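Local structure of prepilin-like protein (Thermus thermophilus, 6QVF) at residues V61-S66 / W104-E109; P68-P73 / G80-L85. The protein is a type IV pilin-like protein of natural competence, which probably acts at the tip of a pilus as a receptor for DNA during its uptake. One frame throughout, in Å; residues are numbered along the deposited sequence.

Contact 1 lies in the core, its centre about 4 Å from that of the chain, where helix 59-66 crosses strand 100-108 of the four-stranded antiparallel sheet. Contact 2, with its centre about 11 Å from that of contact 1, is partly buried and joins two pieces of the loop between helix 59-66 and strand 92-97. Helix 59-66 links them: Tyr-63 points at the strand and Tyr-64 reaches it with its ring and hydroxyl, whereas Phe-65 packs on Pro-73 and Leu-85 of the loop. Aromatic packing and a tyrosine hydroxyl characterise the core contact, a weak arginine-to-carbonyl hydrogen bond and small aliphatic contacts the other. The disulfide Cys-67–Cys-91 ties the helix end to the sheet.

Contact 1 of 2, residues V61-S66 / W104-E109; sequences VDYYFS and WDIRGE
Two consecutive tyrosines of the helix reach strand 104-108 in different ways, Tyr-63 along its ring and Tyr-64 down to its hydroxyl. Tyr-63 points at the strand with CG anti to its carbonyl carbon (chi1 -78°), and its ring crosses Ile-106 obliquely. Both branches of the isoleucine take part: CG2 meets Tyr-63 CD1 at 3.8 Å, and Ile-106 CD1 lies 3.7 Å from Tyr-63 CE1. Tyr-64 has CG anti to its backbone N (chi1 -179°), which carries the ring along the end of the strand. Its CD1 rests 3.6 Å from Gly-108 CA; with no side chain at Gly-108, the CA atoms of Tyr-64 and Gly-108 approach to 4.2 Å. At the tip, Tyr-64 OH accepts from the backbone N of Arg-162, its strongest partner; its own proton is contested by Glu-109 O, 2.8 Å from Tyr-64 OH in a weak hydrogen bond, and by Gly-114 O, also weak. At its CD2 edge the Tyr-64 ring meets Phe-65: Tyr-64 CD2 sits over the centre of the Phe-65 ring, 3.6 Å above its plane. Helix and strand axes cross nearly at right angles (82°). In this pilin fold the sheet packs against the long helix 2-30, whose Arg-25 and Val-29 touch Ile-106 and whose Glu-28 touches Tyr-63, while Val-118 of strand 117-125 lies against Tyr-64.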
# COMPACT_ATOMS: atom_id res chain seq x y z
N VAL B 61 -19.86 0.89 -0.75
CA VAL B 61 -20.54 1.74 0.24
C VAL B 61 -20.56 1.08 1.61
O VAL B 61 -20.27 1.72 2.64
CB VAL B 61 -21.96 2.09 -0.23
CG1 VAL B 61 -22.73 2.93 0.78
CG2 VAL B 61 -21.94 2.76 -1.59
N ASP B 62 -20.92 -0.21 1.65
CA ASP B 62 -20.99 -0.95 2.88
C ASP B 62 -19.63 -0.98 3.57
O ASP B 62 -19.52 -0.69 4.76
CB ASP B 62 -21.53 -2.35 2.66
CG ASP B 62 -22.90 -2.27 2.01
OD1 ASP B 62 -23.86 -1.98 2.73
OD2 ASP B 62 -22.96 -2.40 0.76
N TYR B 63 -18.58 -1.30 2.82
CA TYR B 63 -17.26 -1.39 3.45
C TYR B 63 -16.78 0.01 3.88
O TYR B 63 -16.19 0.14 4.98
CB TYR B 63 -16.24 -2.05 2.53
CG TYR B 63 -16.40 -3.55 2.48
CD1 TYR B 63 -15.98 -4.33 3.54
CD2 TYR B 63 -16.93 -4.20 1.37
CE1 TYR B 63 -16.16 -5.70 3.55
CE2 TYR B 63 -17.09 -5.56 1.35
CZ TYR B 63 -16.69 -6.32 2.43
OH TYR B 63 -16.85 -7.67 2.39
N TYR B 64 -16.95 1.01 3.03
CA TYR B 64 -16.49 2.37 3.31
C TYR B 64 -17.09 2.89 4.62
O TYR B 64 -16.36 3.41 5.46
CB TYR B 64 -16.80 3.33 2.16
CG TYR B 64 -16.31 4.73 2.43
CD1 TYR B 64 -14.98 5.08 2.29
CD2 TYR B 64 -17.16 5.71 2.93
CE1 TYR B 64 -14.51 6.34 2.61
CE2 TYR B 64 -16.69 6.97 3.25
CZ TYR B 64 -15.37 7.29 3.10
OH TYR B 64 -14.90 8.52 3.50
N PHE B 65 -18.41 2.76 4.79
CA PHE B 65 -19.07 3.30 5.95
C PHE B 65 -19.07 2.34 7.16
O PHE B 65 -19.36 2.80 8.30
CB PHE B 65 -20.50 3.74 5.61
CG PHE B 65 -20.51 4.99 4.77
CD1 PHE B 65 -20.20 6.22 5.33
CD2 PHE B 65 -20.86 4.94 3.43
CE1 PHE B 65 -20.22 7.37 4.56
CE2 PHE B 65 -20.87 6.09 2.68
CZ PHE B 65 -20.56 7.30 3.23
N SER B 66 -18.75 1.05 6.98
CA SER B 66 -18.82 0.11 8.09
C SER B 66 -17.46 -0.13 8.75
O SER B 66 -17.44 -0.64 9.84
CB SER B 66 -19.37 -1.22 7.67
OG SER B 66 -20.67 -1.07 7.10
N TRP B 104 -5.29 -9.19 7.47
CA TRP B 104 -5.90 -8.39 6.41
C TRP B 104 -6.89 -7.42 7.03
O TRP B 104 -7.46 -7.67 8.08
CB TRP B 104 -6.59 -9.26 5.34
CG TRP B 104 -7.74 -10.06 5.88
CD1 TRP B 104 -7.71 -11.34 6.32
CD2 TRP B 104 -9.12 -9.64 5.95
NE1 TRP B 104 -8.96 -11.74 6.71
CE2 TRP B 104 -9.85 -10.73 6.49
CE3 TRP B 104 -9.81 -8.48 5.61
CZ2 TRP B 104 -11.23 -10.66 6.70
CZ3 TRP B 104 -11.17 -8.41 5.85
CH2 TRP B 104 -11.86 -9.49 6.40
N ASP B 105 -7.00 -6.26 6.38
CA ASP B 105 -7.86 -5.20 6.88
C ASP B 105 -8.40 -4.38 5.71
O ASP B 105 -7.62 -3.95 4.84
CB ASP B 105 -7.06 -4.27 7.80
CG ASP B 105 -7.85 -3.13 8.39
OD1 ASP B 105 -8.06 -2.15 7.69
OD2 ASP B 105 -8.23 -3.24 9.58
N ILE B 106 -9.71 -4.15 5.73
CA ILE B 106 -10.41 -3.23 4.84
C ILE B 106 -10.90 -2.06 5.66
O ILE B 106 -11.53 -2.27 6.72
CB ILE B 106 -11.63 -3.93 4.21
CG1 ILE B 106 -11.28 -5.20 3.44
CG2 ILE B 106 -12.41 -2.96 3.36
CD1 ILE B 106 -12.48 -6.03 3.00
N ARG B 107 -10.63 -0.84 5.20
CA ARG B 107 -11.24 0.33 5.88
C ARG B 107 -11.45 1.52 4.95
O ARG B 107 -10.70 1.74 3.99
CB ARG B 107 -10.40 0.74 7.09
CG ARG B 107 -8.97 1.11 6.80
CD ARG B 107 -8.26 1.50 8.08
NE ARG B 107 -8.20 0.37 8.98
CZ ARG B 107 -8.16 0.45 10.32
NH1 ARG B 107 -8.07 1.63 10.94
NH2 ARG B 107 -8.17 -0.66 11.04
N GLY B 108 -12.53 2.26 5.22
CA GLY B 108 -12.69 3.52 4.63
C GLY B 108 -11.71 4.53 5.20
O GLY B 108 -11.36 4.47 6.37
N GLU B 109 -11.25 5.43 4.36
CA GLU B 109 -10.47 6.55 4.84
C GLU B 109 -11.35 7.73 5.23
O GLU B 109 -12.57 7.77 4.95
CB GLU B 109 -9.49 6.91 3.76
CG GLU B 109 -8.47 5.82 3.58
CD GLU B 109 -7.13 6.37 3.17
OE1 GLU B 109 -7.15 7.34 2.41
OE2 GLU B 109 -6.09 5.82 3.63

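Contact 2 of 2, residues P68-P73 / G80-L85; sequences PTRVAP and GSVANL
Val-82 O is gripped twice, by Leu-85 N at 3.2 Å from within its own turn and, weakly, by Arg-70 NH2 at 2.8 Å from the facing piece of loop. The turn is a short 3-10 segment entered through an ST turn: Ser-81 OG accepts from Ala-83 N at 3.0 Å, and Asn-84 N bonds to Ser-81 O, so the backbone is wound tightly before Leu-85 turns inward to helix 59-66. The exposed Arg-70 reaches it from residues 68-73. Its CG is anti to the carbonyl carbon and its chain bends at chi3 (51°), which brings NH2 across Val-82 with the guanidinium edge facing Val-82 CA. The hydrogen bond is weak because it is bent, 119° at the hydrogen, and packing here is tight, with Arg-70 NH2 only 2.9 Å from Val-82 CG2. That methyl occupies the crowded position between the backbone N and carbonyl carbon. The other branch, CG1, lies anti to the carbonyl carbon and settles 3.5 Å from Ala-72 N, so the valine fills the angle between the arginine and the backbone of 71-72. Deeper in, Pro-73 and Leu-85 meet tip to tip, with Pro-73 CG 4.2 Å from Leu-85 CD2, while Leu-85 CD1 turns to Val-71 O. Both residues also rest on Phe-65 of helix 59-66, which floors the contact. Farther along residues 68-73, Thr-69 O takes a hydrogen bond from Arg-162. Where the two segments draw together beyond the proline, Gly-80 offers its CA hydrogen to Pro-73 O, with CA and O 3.3 Å apart and an angle of 134° at the hydrogen.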
# COMPACT_ATOMS: atom_id res chain seq x y z
N PRO B 68 -13.35 0.89 9.82
CA PRO B 68 -13.36 -0.13 10.86
C PRO B 68 -14.51 -0.05 11.87
O PRO B 68 -14.73 -0.99 12.60
CB PRO B 68 -12.06 0.13 11.61
CG PRO B 68 -11.85 1.61 11.46
CD PRO B 68 -12.38 1.97 10.09
N THR B 69 -15.24 1.04 11.82
CA THR B 69 -16.40 1.29 12.66
C THR B 69 -17.51 1.88 11.79
O THR B 69 -17.20 2.46 10.78
CB THR B 69 -16.11 2.29 13.79
OG1 THR B 69 -15.70 3.55 13.26
CG2 THR B 69 -15.05 1.80 14.75
N ARG B 70 -18.76 1.67 12.19
CA ARG B 70 -19.92 2.10 11.42
C ARG B 70 -20.18 3.59 11.66
O ARG B 70 -20.27 4.07 12.83
CB ARG B 70 -21.15 1.28 11.81
CG ARG B 70 -21.05 -0.19 11.46
CD ARG B 70 -22.27 -0.96 11.91
NE ARG B 70 -23.52 -0.37 11.49
CZ ARG B 70 -24.71 -0.71 11.99
NH1 ARG B 70 -24.78 -1.71 12.84
NH2 ARG B 70 -25.81 -0.07 11.66
N VAL B 71 -20.28 4.31 10.55
CA VAL B 71 -20.56 5.75 10.48
C VAL B 71 -21.76 5.91 9.55
O VAL B 71 -21.84 5.26 8.50
CB VAL B 71 -19.31 6.44 9.87
CG1 VAL B 71 -19.62 7.79 9.27
CG2 VAL B 71 -18.19 6.50 10.88
N ALA B 72 -22.72 6.76 9.93
CA ALA B 72 -23.86 7.06 9.07
C ALA B 72 -23.42 7.80 7.81
O ALA B 72 -22.71 8.79 7.88
CB ALA B 72 -24.90 7.85 9.82
N PRO B 73 -23.88 7.38 6.62
CA PRO B 73 -23.65 8.17 5.42
C PRO B 73 -24.51 9.45 5.46
O PRO B 73 -25.35 9.62 6.38
CB PRO B 73 -24.14 7.29 4.25
CG PRO B 73 -24.32 5.94 4.86
CD PRO B 73 -24.59 6.13 6.34
N GLY B 80 -29.08 7.88 4.58
CA GLY B 80 -28.36 8.53 5.71
C GLY B 80 -28.35 7.69 6.96
O GLY B 80 -28.07 8.24 8.03
N SER B 81 -28.58 6.37 6.84
CA SER B 81 -28.78 5.52 8.01
C SER B 81 -27.84 4.32 8.03
O SER B 81 -27.71 3.59 7.04
CB SER B 81 -30.20 5.04 8.08
OG SER B 81 -30.35 4.11 9.14
N VAL B 82 -27.24 4.07 9.20
CA VAL B 82 -26.41 2.86 9.39
C VAL B 82 -27.26 1.59 9.25
O VAL B 82 -26.70 0.51 9.04
CB VAL B 82 -25.61 2.84 10.71
CG1 VAL B 82 -24.67 4.01 10.79
CG2 VAL B 82 -26.50 2.78 11.94
N ALA B 83 -28.59 1.71 9.42
CA ALA B 83 -29.47 0.55 9.28
C ALA B 83 -29.52 0.05 7.83
O ALA B 83 -29.92 -1.06 7.57
CB ALA B 83 -30.86 0.88 9.78
N ASN B 84 -29.09 0.88 6.89
CA ASN B 84 -29.11 0.55 5.46
C ASN B 84 -27.71 0.23 4.96
O ASN B 84 -27.44 0.28 3.77
CB ASN B 84 -29.72 1.70 4.65
CG ASN B 84 -31.17 1.94 5.02
OD1 ASN B 84 -31.86 1.01 5.43
ND2 ASN B 84 -31.61 3.19 4.93
N LEU B 85 -26.81 -0.13 5.88
CA LEU B 85 -25.52 -0.77 5.57
C LEU B 85 -25.62 -2.27 5.87
O LEU B 85 -26.22 -2.73 6.87
CB LEU B 85 -24.41 -0.11 6.39
CG LEU B 85 -24.25 1.39 6.27
CD1 LEU B 85 -23.28 1.85 7.33
CD2 LEU B 85 -23.77 1.80 4.88